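Local coordinates for putative mandelate racemase (Bordetella bronchiseptica, PDB 3OZY), which is of unknown function but binds magnesium and belongs to the mandelate racemase branch of the enolase superfamily, probably acting on an acid sugar, at residues A141-I146 and Q165-A170; E44-V49 and W115-R120; L172-A177 and V200-S205. One frame throughout, in Å; residues are numbered along the deposited sequence.

Interaction 1. Residues A141-I146 and Q165-A170; sequences AYASSI and QGFTAA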
loop_
_atom_site.group_PDB
_atom_site.type_symbol
_atom_site.label_atom_id
_atom_site.label_comp_id
_atom_site.label_asym_id
_atom_site.label_seq_id
_atom_site.Cartn_x
_atom_site.Cartn_y
_atom_site.Cartn_z
ATOM N N ALA A 141 -5.642 -1.875 -30.209
ATOM C CA ALA A 141 -6.379 -1.440 -29.023
ATOM C C ALA A 141 -7.598 -2.313 -28.758
ATOM O O ALA A 141 -8.104 -3.005 -29.656
ATOM C CB ALA A 141 -6.817 0.017 -29.167
ATOM N N TYR A 142 -8.078 -2.284 -27.525
ATOM C CA TYR A 142 -9.342 -2.908 -27.199
ATOM C C TYR A 142 -10.251 -1.916 -26.506
ATOM O O TYR A 142 -9.787 -1.028 -25.789
ATOM C CB TYR A 142 -9.158 -4.173 -26.358
ATOM C CG TYR A 142 -8.771 -4.014 -24.892
ATOM C CD1 TYR A 142 -9.742 -3.808 -23.911
ATOM C CD2 TYR A 142 -7.446 -4.169 -24.477
ATOM C CE1 TYR A 142 -9.400 -3.728 -22.563
ATOM C CE2 TYR A 142 -7.094 -4.077 -23.136
ATOM C CZ TYR A 142 -8.073 -3.860 -22.183
ATOM O OH TYR A 142 -7.753 -3.786 -20.832
ATOM N N ALA A 143 -11.553 -2.091 -26.710
ATOM C CA ALA A 143 -12.554 -1.206 -26.132
ATOM C C ALA A 143 -12.812 -1.617 -24.691
ATOM O O ALA A 143 -13.244 -2.742 -24.426
ATOM C CB ALA A 143 -13.850 -1.272 -26.951
ATOM N N SER A 144 -12.563 -0.691 -23.770
ATOM C CA SER A 144 -12.684 -0.960 -22.349
ATOM C C SER A 144 -13.791 -0.082 -21.755
ATOM O O SER A 144 -13.628 1.135 -21.729
ATOM C CB SER A 144 -11.341 -0.631 -21.686
ATOM O OG SER A 144 -11.362 -0.930 -20.304
ATOM N N SER A 145 -14.919 -0.638 -21.297
ATOM C CA SER A 145 -15.332 -2.039 -21.377
ATOM C C SER A 145 -16.853 -2.041 -21.493
ATOM O O SER A 145 -17.492 -0.998 -21.366
ATOM C CB SER A 145 -14.989 -2.788 -20.085
ATOM O OG SER A 145 -13.591 -2.956 -19.920
ATOM N N ILE A 146 -17.413 -3.222 -21.719
ATOM C CA ILE A 146 -18.846 -3.487 -21.616
ATOM C C ILE A 146 -19.084 -3.855 -20.154
ATOM O O ILE A 146 -18.458 -4.790 -19.637
ATOM C CB ILE A 146 -19.236 -4.644 -22.547
ATOM C CG1 ILE A 146 -18.932 -4.253 -23.997
ATOM C CG2 ILE A 146 -20.706 -5.019 -22.362
ATOM C CD1 ILE A 146 -18.977 -5.401 -24.987
ATOM N N GLN A 165 -16.968 0.461 -34.835
ATOM C CA GLN A 165 -16.145 1.661 -34.688
ATOM C C GLN A 165 -14.679 1.419 -35.046
ATOM O O GLN A 165 -13.896 2.365 -35.146
ATOM C CB GLN A 165 -16.246 2.224 -33.266
ATOM C CG GLN A 165 -17.600 2.828 -32.940
ATOM C CD GLN A 165 -17.946 3.991 -33.850
ATOM O OE1 GLN A 165 -18.992 3.997 -34.500
ATOM N NE2 GLN A 165 -17.059 4.978 -33.911
ATOM N N GLY A 166 -14.311 0.156 -35.234
ATOM C CA GLY A 166 -12.965 -0.184 -35.661
ATOM C C GLY A 166 -12.175 -1.044 -34.690
ATOM O O GLY A 166 -11.070 -1.469 -35.006
ATOM N N PHE A 167 -12.728 -1.313 -33.512
ATOM C CA PHE A 167 -12.015 -2.154 -32.548
ATOM C C PHE A 167 -12.011 -3.624 -32.974
ATOM O O PHE A 167 -13.021 -4.139 -33.461
ATOM C CB PHE A 167 -12.635 -2.031 -31.157
ATOM C CG PHE A 167 -12.333 -0.732 -30.463
ATOM C CD1 PHE A 167 -11.122 -0.550 -29.802
ATOM C CD2 PHE A 167 -13.258 0.300 -30.447
ATOM C CE1 PHE A 167 -10.833 0.637 -29.153
ATOM C CE2 PHE A 167 -12.978 1.491 -29.786
ATOM C CZ PHE A 167 -11.758 1.658 -29.145
ATOM N N THR A 168 -10.883 -4.302 -32.768
ATOM C CA THR A 168 -10.751 -5.723 -33.070
ATOM C C THR A 168 -10.771 -6.558 -31.790
ATOM O O THR A 168 -10.537 -7.765 -31.820
ATOM C CB THR A 168 -9.440 -6.022 -33.829
ATOM O OG1 THR A 168 -8.313 -5.717 -32.995
ATOM C CG2 THR A 168 -9.364 -5.203 -35.116
ATOM N N ALA A 169 -11.059 -5.901 -30.669
ATOM C CA ALA A 169 -11.015 -6.527 -29.353
ATOM C C ALA A 169 -11.799 -5.658 -28.379
ATOM O O ALA A 169 -11.877 -4.438 -28.547
ATOM C CB ALA A 169 -9.562 -6.657 -28.880
ATOM N N ALA A 170 -12.377 -6.277 -27.354
ATOM C CA ALA A 170 -13.114 -5.535 -26.339
ATOM C C ALA A 170 -13.181 -6.368 -25.071
ATOM O O ALA A 170 -12.961 -7.579 -25.104
ATOM C CB ALA A 170 -14.522 -5.200 -26.829
HETATM O O HOH W 1 -8.355 -3.033 -32.289
#
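The ring of Phe-167 receives Ala-143 on one face. The methyl carbon CB of Ala-143 sits 3.8 Å from the ring centroid and only 9° off the ring normal, a CH-pi contact. The carbonyl O of Ala-141 lies at the ring edge, in its plane, 3.9 Å from Phe-167 CD1. CG of Phe-167 stands beside its own backbone N (chi1 -74°), which brings the ring over CB of Ala-143, with Phe-167 CD1 3.5 Å from Ala-143 N. The Tyr-142 ring leads away from the contact, and its OH bonds to Lys-171 NZ. CB of Tyr-142 packs 3.6 Å from CB of Ala-169. The methyls of Ala-143 and Ala-170 meet on the same sheet face, CB to CB 4.0 Å.

One backbone bond crosses directly. Ala-143 N donates to Ala-169 O at 3.0 Å, and Tyr-142 CA lies 3.3 Å from that same Ala-169 O. Just before strand 169-173 begins, a water bridges the two segments. It donates to Ala-141 O and accepts from Thr-168 N. The side-chain OG1 of Thr-168 bonds to Arg-140.

Gly-166, with positive phi, follows helix 152-164 in a Schellman motif. Phe-167 and Thr-168 then lead into the next strand. The contact therefore closes the beta-alpha-beta unit of strand 139-146, helix 152-164 and strand 169-173 in the barrel, with parallel pairing of Ala-143 and Ala-170. Trp-162 and Leu-159 of the helix touch Ala-143 and Ala-170 respectively, and the side chain of Tyr-142 touches Leu-199 of strand 197-201.

Interaction 2. Residues E44-V49 and W115-R120; sequences EGVTGV and WDLKGR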
loop_
_atom_site.group_PDB
_atom_site.type_symbol
_atom_site.label_atom_id
_atom_site.label_comp_id
_atom_site.label_asym_id
_atom_site.label_seq_id
_atom_site.Cartn_x
_atom_site.Cartn_y
_atom_site.Cartn_z
ATOM N N GLU A 44 14.031 27.217 -15.426
ATOM C CA GLU A 44 14.098 27.726 -16.794
ATOM C C GLU A 44 12.774 27.607 -17.553
ATOM O O GLU A 44 12.713 27.860 -18.756
ATOM C CB GLU A 44 15.220 27.031 -17.572
ATOM C CG GLU A 44 16.605 27.236 -16.973
ATOM C CD GLU A 44 17.082 28.671 -17.078
ATOM O OE1 GLU A 44 16.614 29.389 -17.987
ATOM O OE2 GLU A 44 17.927 29.081 -16.255
ATOM N N GLY A 45 11.717 27.218 -16.848
ATOM C CA GLY A 45 10.386 27.204 -17.424
ATOM C C GLY A 45 10.032 25.995 -18.273
ATOM O O GLY A 45 9.048 26.035 -19.016
ATOM N N VAL A 46 10.823 24.928 -18.186
ATOM C CA VAL A 46 10.450 23.670 -18.834
ATOM C C VAL A 46 9.566 22.891 -17.869
ATOM O O VAL A 46 9.953 22.635 -16.726
ATOM C CB VAL A 46 11.666 22.811 -19.203
ATOM C CG1 VAL A 46 11.218 21.557 -19.958
ATOM C CG2 VAL A 46 12.657 23.617 -20.043
ATOM N N THR A 47 8.375 22.530 -18.331
ATOM C CA THR A 47 7.364 21.926 -17.470
ATOM C C THR A 47 7.008 20.526 -17.946
ATOM O O THR A 47 6.940 20.277 -19.145
ATOM C CB THR A 47 6.087 22.787 -17.459
ATOM O OG1 THR A 47 6.398 24.087 -16.942
ATOM C CG2 THR A 47 5.011 22.154 -16.592
ATOM N N GLY A 48 6.799 19.611 -17.002
ATOM C CA GLY A 48 6.261 18.298 -17.326
ATOM C C GLY A 48 4.937 18.072 -16.624
ATOM O O GLY A 48 4.715 18.594 -15.534
ATOM N N VAL A 49 4.053 17.297 -17.243
ATOM C CA VAL A 49 2.782 16.939 -16.614
ATOM C C VAL A 49 2.610 15.424 -16.528
ATOM O O VAL A 49 3.241 14.662 -17.274
ATOM C CB VAL A 49 1.555 17.557 -17.341
ATOM C CG1 VAL A 49 1.630 19.081 -17.337
ATOM C CG2 VAL A 49 1.430 17.023 -18.759
ATOM N N TRP A 115 9.334 12.350 -16.981
ATOM C CA TRP A 115 9.592 11.857 -18.330
ATOM C C TRP A 115 9.047 12.821 -19.387
ATOM O O TRP A 115 9.675 13.035 -20.429
ATOM C CB TRP A 115 9.023 10.442 -18.520
ATOM C CG TRP A 115 9.939 9.366 -18.015
ATOM C CD1 TRP A 115 9.875 8.707 -16.811
ATOM C CD2 TRP A 115 11.065 8.826 -18.706
ATOM N NE1 TRP A 115 10.899 7.788 -16.716
ATOM C CE2 TRP A 115 11.634 7.834 -17.873
ATOM C CE3 TRP A 115 11.642 9.074 -19.955
ATOM C CZ2 TRP A 115 12.759 7.099 -18.252
ATOM C CZ3 TRP A 115 12.759 8.345 -20.327
ATOM C CH2 TRP A 115 13.308 7.370 -19.476
ATOM N N ASP A 116 7.880 13.396 -19.127
ATOM C CA ASP A 116 7.315 14.388 -20.031
ATOM C C ASP A 116 8.265 15.579 -20.118
ATOM O O ASP A 116 8.574 16.066 -21.203
ATOM C CB ASP A 116 5.920 14.807 -19.545
ATOM C CG ASP A 116 5.257 15.818 -20.459
ATOM O OD1 ASP A 116 5.194 15.583 -21.684
ATOM O OD2 ASP A 116 4.781 16.848 -19.945
ATOM N N LEU A 117 8.750 16.020 -18.963
ATOM C CA LEU A 117 9.677 17.141 -18.878
ATOM C C LEU A 117 10.943 16.834 -19.673
ATOM O O LEU A 117 11.403 17.650 -20.475
ATOM C CB LEU A 117 9.991 17.427 -17.409
ATOM C CG LEU A 117 10.633 18.769 -17.031
ATOM C CD1 LEU A 117 10.446 19.021 -15.545
ATOM C CD2 LEU A 117 12.114 18.828 -17.397
ATOM N N LYS A 118 11.490 15.636 -19.470
ATOM C CA LYS A 118 12.689 15.222 -20.191
ATOM C C LYS A 118 12.479 15.243 -21.714
ATOM O O LYS A 118 13.307 15.782 -22.462
ATOM C CB LYS A 118 13.139 13.830 -19.718
ATOM C CG LYS A 118 14.380 13.295 -20.424
ATOM C CD LYS A 118 14.826 11.958 -19.807
ATOM C CE LYS A 118 15.518 12.138 -18.452
ATOM N NZ LYS A 118 16.973 12.482 -18.604
ATOM N N GLY A 119 11.375 14.659 -22.178
ATOM C CA GLY A 119 11.064 14.684 -23.595
ATOM C C GLY A 119 10.900 16.103 -24.120
ATOM O O GLY A 119 11.361 16.417 -25.213
ATOM N N ARG A 120 10.238 16.964 -23.354
ATOM C CA ARG A 120 10.084 18.355 -23.794
ATOM C C ARG A 120 11.438 19.065 -23.869
ATOM O O ARG A 120 11.719 19.782 -24.839
ATOM C CB ARG A 120 9.086 19.108 -22.915
ATOM C CG ARG A 120 7.678 18.582 -23.118
ATOM C CD ARG A 120 6.613 19.233 -22.255
ATOM N NE ARG A 120 5.441 18.359 -22.220
ATOM C CZ ARG A 120 4.517 18.295 -23.175
ATOM N NH1 ARG A 120 4.610 19.082 -24.240
ATOM N NH2 ARG A 120 3.494 17.447 -23.065
#
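Asp-116 reaches from the helix to the start of strand 48-50 and meets Val-49. Asp-116 CB lies 3.5 Å from Val-49 O. Its CG is anti to the backbone N (chi1 -179°), which carries the carboxylate out to the strand. Asp-116 OD2 then accepts from Val-49 N at 2.8 Å. The bond is nearly straight at 163° and comes in on the anti side of the carboxylate. Asp-116 OD2 also lies 3.3 Å from Gly-48 CA. Arg-120 NE gives Asp-116 OD2 a second bond at 2.8 Å, on the syn side but tilted well out of the carboxylate plane. OD2 lies near the guanidinium plane there. The other oxygen, OD1, accepts from Leu-361 N and more weakly from Arg-120 NH2.

Arg-120 lies one helical turn on from Asp-116. Its chain is extended from CG to NE, and Arg-120 CD passes 3.3 Å from Thr-47 O. NH2 also bonds to Phe-363 O.

The remaining contact is apolar. Leu-117 CD2 touches Val-46 CG1 at 3.8 Å, and the two side chains cross at a slant. Gly-48 CA comes within 3.8 Å of Leu-117 N. Glycine allows this approach, because a CB would point toward the helix and clash with that N. Val-40 and Thr-42 of strand 32-42 also touch Leu-117.

The contact thus joins the three-stranded sheet of the N-terminal domain to helix 102-122. Two donors on OD2 and Leu-361 N on OD1 together would hold the carboxylate's rotation. The adjacent guanidinium would be expected to favour the charged form of Asp-116. Val-49 O is buried here with no polar partner in the model, while Val-49 N is satisfied by Asp-116.

Interaction 3. Residues L172-A177 and V200-S205; sequences LKVGRA and VDANQS. With MG (magnesium ion), chain C; ACY (acetic acid), chain H; ACY (acetic acid), chain I.
Lys-173 and Asp-201 project side by side from neighbouring parallel strands and form a salt bridge, Lys-173 NZ to Asp-201 OD2 2.9 Å. The amine comes from above the carboxylate plane. Lys-173 NZ also donates to Asn-203 OD1 at 3.0 Å, in the amide plane on a lone pair. A bend at chi2 (-69°) brings the lysine tip to these groups. A third bond from NZ goes to an acetate, probably from the crystallisation liquor. Arg-95 of the second subunit bonds to Asn-203 O.

Metal binding uses the same aspartate oxygen. Asp-201 OD2 binds the magnesium ion at 2.3 Å, beside three waters, and Glu-227 and Glu-254 complete the site. OD1 of Asp-201 accepts from one metal-bound water and from Asn-203 N, closing an Asx turn.

Backbone bonds fix the strand register. Asp-201 N donates to Leu-172 O, and Val-174 N to Asp-201 O, both at 2.9 Å. Beyond the strand, Ser-205 N to Ala-202 O closes a type I' turn, and Ser-205 OG adds a second bond to that O. A water links Val-174 O to Asn-203 OD1.

Apolar contact is made just past the strand. Val-174 CG2 presses on Val-200 CG1 at 3.3 Å, tighter than usual, with the side chains crossing at about a right angle. Leu-185 of helix 178-192 touches Val-200.

The pattern is that of the enolase superfamily barrel: a lysine at the end of one strand, consistent with the second lysine of the KxK motif, and a magnesium-binding aspartate at the end of the next.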
loop_
_atom_site.group_PDB
_atom_site.type_symbol
_atom_site.label_atom_id
_atom_site.label_comp_id
_atom_site.label_asym_id
_atom_site.label_seq_id
_atom_site.Cartn_x
_atom_site.Cartn_y
_atom_site.Cartn_z
ATOM N N LEU A 172 -15.273 -7.358 -21.332
ATOM C CA LEU A 172 -16.525 -7.480 -20.593
ATOM C C LEU A 172 -16.272 -7.563 -19.094
ATOM O O LEU A 172 -15.442 -8.361 -18.641
ATOM C CB LEU A 172 -17.257 -8.754 -21.020
ATOM C CG LEU A 172 -18.537 -9.082 -20.243
ATOM C CD1 LEU A 172 -19.648 -8.085 -20.605
ATOM C CD2 LEU A 172 -18.987 -10.519 -20.521
ATOM N N LYS A 173 -16.976 -6.747 -18.320
ATOM C CA LYS A 173 -16.944 -6.862 -16.868
ATOM C C LYS A 173 -17.869 -7.973 -16.390
ATOM O O LYS A 173 -19.012 -8.085 -16.850
ATOM C CB LYS A 173 -17.375 -5.540 -16.239
ATOM C CG LYS A 173 -16.497 -4.363 -16.600
ATOM C CD LYS A 173 -15.119 -4.511 -15.959
ATOM C CE LYS A 173 -14.311 -3.240 -16.098
ATOM N NZ LYS A 173 -13.089 -3.272 -15.241
ATOM N N VAL A 174 -17.386 -8.772 -15.446
ATOM C CA VAL A 174 -18.138 -9.897 -14.908
ATOM C C VAL A 174 -17.955 -9.962 -13.395
ATOM O O VAL A 174 -17.230 -9.157 -12.801
ATOM C CB VAL A 174 -17.654 -11.229 -15.523
ATOM C CG1 VAL A 174 -17.782 -11.206 -17.051
ATOM C CG2 VAL A 174 -16.205 -11.529 -15.100
ATOM N N GLY A 175 -18.645 -10.905 -12.762
ATOM C CA GLY A 175 -18.334 -11.229 -11.383
ATOM C C GLY A 175 -19.482 -11.224 -10.399
ATOM O O GLY A 175 -19.384 -11.856 -9.345
ATOM N N ARG A 176 -20.556 -10.512 -10.714
ATOM C CA ARG A 176 -21.690 -10.438 -9.799
ATOM C C ARG A 176 -22.651 -11.603 -9.977
ATOM O O ARG A 176 -23.117 -12.195 -9.001
ATOM C CB ARG A 176 -22.448 -9.128 -9.980
ATOM C CG ARG A 176 -23.653 -9.025 -9.067
ATOM C CD ARG A 176 -24.231 -7.630 -9.096
ATOM N NE ARG A 176 -24.672 -7.254 -10.433
ATOM C CZ ARG A 176 -25.099 -6.040 -10.748
ATOM N NH1 ARG A 176 -25.132 -5.095 -9.815
ATOM N NH2 ARG A 176 -25.485 -5.769 -11.985
ATOM N N ALA A 177 -22.950 -11.921 -11.229
ATOM C CA ALA A 177 -23.898 -12.983 -11.544
ATOM C C ALA A 177 -23.317 -13.863 -12.637
ATOM O O ALA A 177 -23.584 -13.655 -13.814
ATOM C CB ALA A 177 -25.229 -12.391 -11.985
ATOM N N VAL A 200 -12.166 -10.636 -20.486
ATOM C CA VAL A 200 -13.097 -10.625 -19.363
ATOM C C VAL A 200 -12.375 -10.097 -18.121
ATOM O O VAL A 200 -11.173 -10.358 -17.948
ATOM C CB VAL A 200 -13.641 -12.050 -19.116
ATOM C CG1 VAL A 200 -14.343 -12.155 -17.784
ATOM C CG2 VAL A 200 -14.572 -12.469 -20.260
ATOM N N ASP A 201 -13.086 -9.348 -17.276
ATOM C CA ASP A 201 -12.489 -8.701 -16.110
ATOM C C ASP A 201 -13.466 -8.786 -14.945
ATOM O O ASP A 201 -14.567 -8.221 -15.015
ATOM C CB ASP A 201 -12.184 -7.242 -16.472
ATOM C CG ASP A 201 -11.536 -6.462 -15.350
ATOM O OD1 ASP A 201 -11.461 -6.948 -14.203
ATOM O OD2 ASP A 201 -11.123 -5.311 -15.633
ATOM N N ALA A 202 -13.072 -9.509 -13.891
ATOM C CA ALA A 202 -13.938 -9.738 -12.739
ATOM C C ALA A 202 -13.711 -8.754 -11.590
ATOM O O ALA A 202 -14.409 -8.830 -10.591
ATOM C CB ALA A 202 -13.790 -11.175 -12.229
ATOM N N ASN A 203 -12.744 -7.847 -11.712
ATOM C CA ASN A 203 -12.489 -6.878 -10.640
ATOM C C ASN A 203 -12.395 -7.522 -9.251
ATOM O O ASN A 203 -12.916 -6.984 -8.266
ATOM C CB ASN A 203 -13.549 -5.768 -10.632
ATOM C CG ASN A 203 -13.356 -4.778 -11.752
ATOM O OD1 ASN A 203 -13.946 -4.916 -12.828
ATOM N ND2 ASN A 203 -12.530 -3.767 -11.510
ATOM N N GLN A 204 -11.712 -8.666 -9.178
ATOM C CA GLN A 204 -11.454 -9.359 -7.909
ATOM C C GLN A 204 -12.707 -9.906 -7.238
ATOM O O GLN A 204 -12.708 -10.144 -6.026
ATOM C CB GLN A 204 -10.727 -8.449 -6.903
ATOM C CG GLN A 204 -9.516 -7.705 -7.427
ATOM C CD GLN A 204 -8.824 -6.914 -6.315
ATOM O OE1 GLN A 204 -8.404 -7.480 -5.302
ATOM N NE2 GLN A 204 -8.711 -5.600 -6.498
ATOM N N SER A 205 -13.766 -10.122 -8.015
ATOM C CA SER A 205 -15.085 -10.421 -7.449
ATOM C C SER A 205 -15.369 -11.875 -7.144
ATOM O O SER A 205 -16.380 -12.176 -6.507
ATOM C CB SER A 205 -16.188 -9.939 -8.394
ATOM O OG SER A 205 -16.177 -8.535 -8.495
HETATM MG MG MG C . -9.358 -4.076 -14.762
HETATM C C ACY H . -24.655 -8.393 -14.219
HETATM O O ACY H . -24.160 -8.710 -13.113
HETATM O OXT ACY H . -25.476 -7.462 -14.352
HETATM C CH3 ACY H . -24.251 -9.172 -15.437
HETATM C C ACY I . -13.436 -0.225 -13.383
HETATM O O ACY I . -13.742 -1.427 -13.291
HETATM O OXT ACY I . -13.808 0.510 -14.323
HETATM C CH3 ACY I . -12.591 0.398 -12.310
HETATM O O HOH W 2 -16.290 -6.438 -12.535
HETATM O O HOH W 3 -9.849 -5.294 -12.967
HETATM O O HOH W 4 -10.757 -2.574 -13.570
HETATM O O HOH W 5 -9.429 -2.421 -16.455
#

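Overall arrangement
Interactions 1 and 3 lie in the barrel and are both buried. They share strand 169-173, on successive beta-alpha-beta units, and their centres are about 17 Å apart. They touch where Ile-146 O probably accepts a hydrogen bond from Lys-173 N. Interaction 1 is mainly aromatic and methyl packing at the start of strand 169-173 and the middle of strand 139-146. Interaction 3 reaches the strand ends, where charge, amide and metal meet. Interaction 2 belongs to the N-terminal domain and is partly buried. It touches neither of the others, its nearest atoms being about 21 Å from interaction 1. It joins a helix to a strand through a carboxylate paired with arginine, far from the magnesium ion that Asp-201 binds.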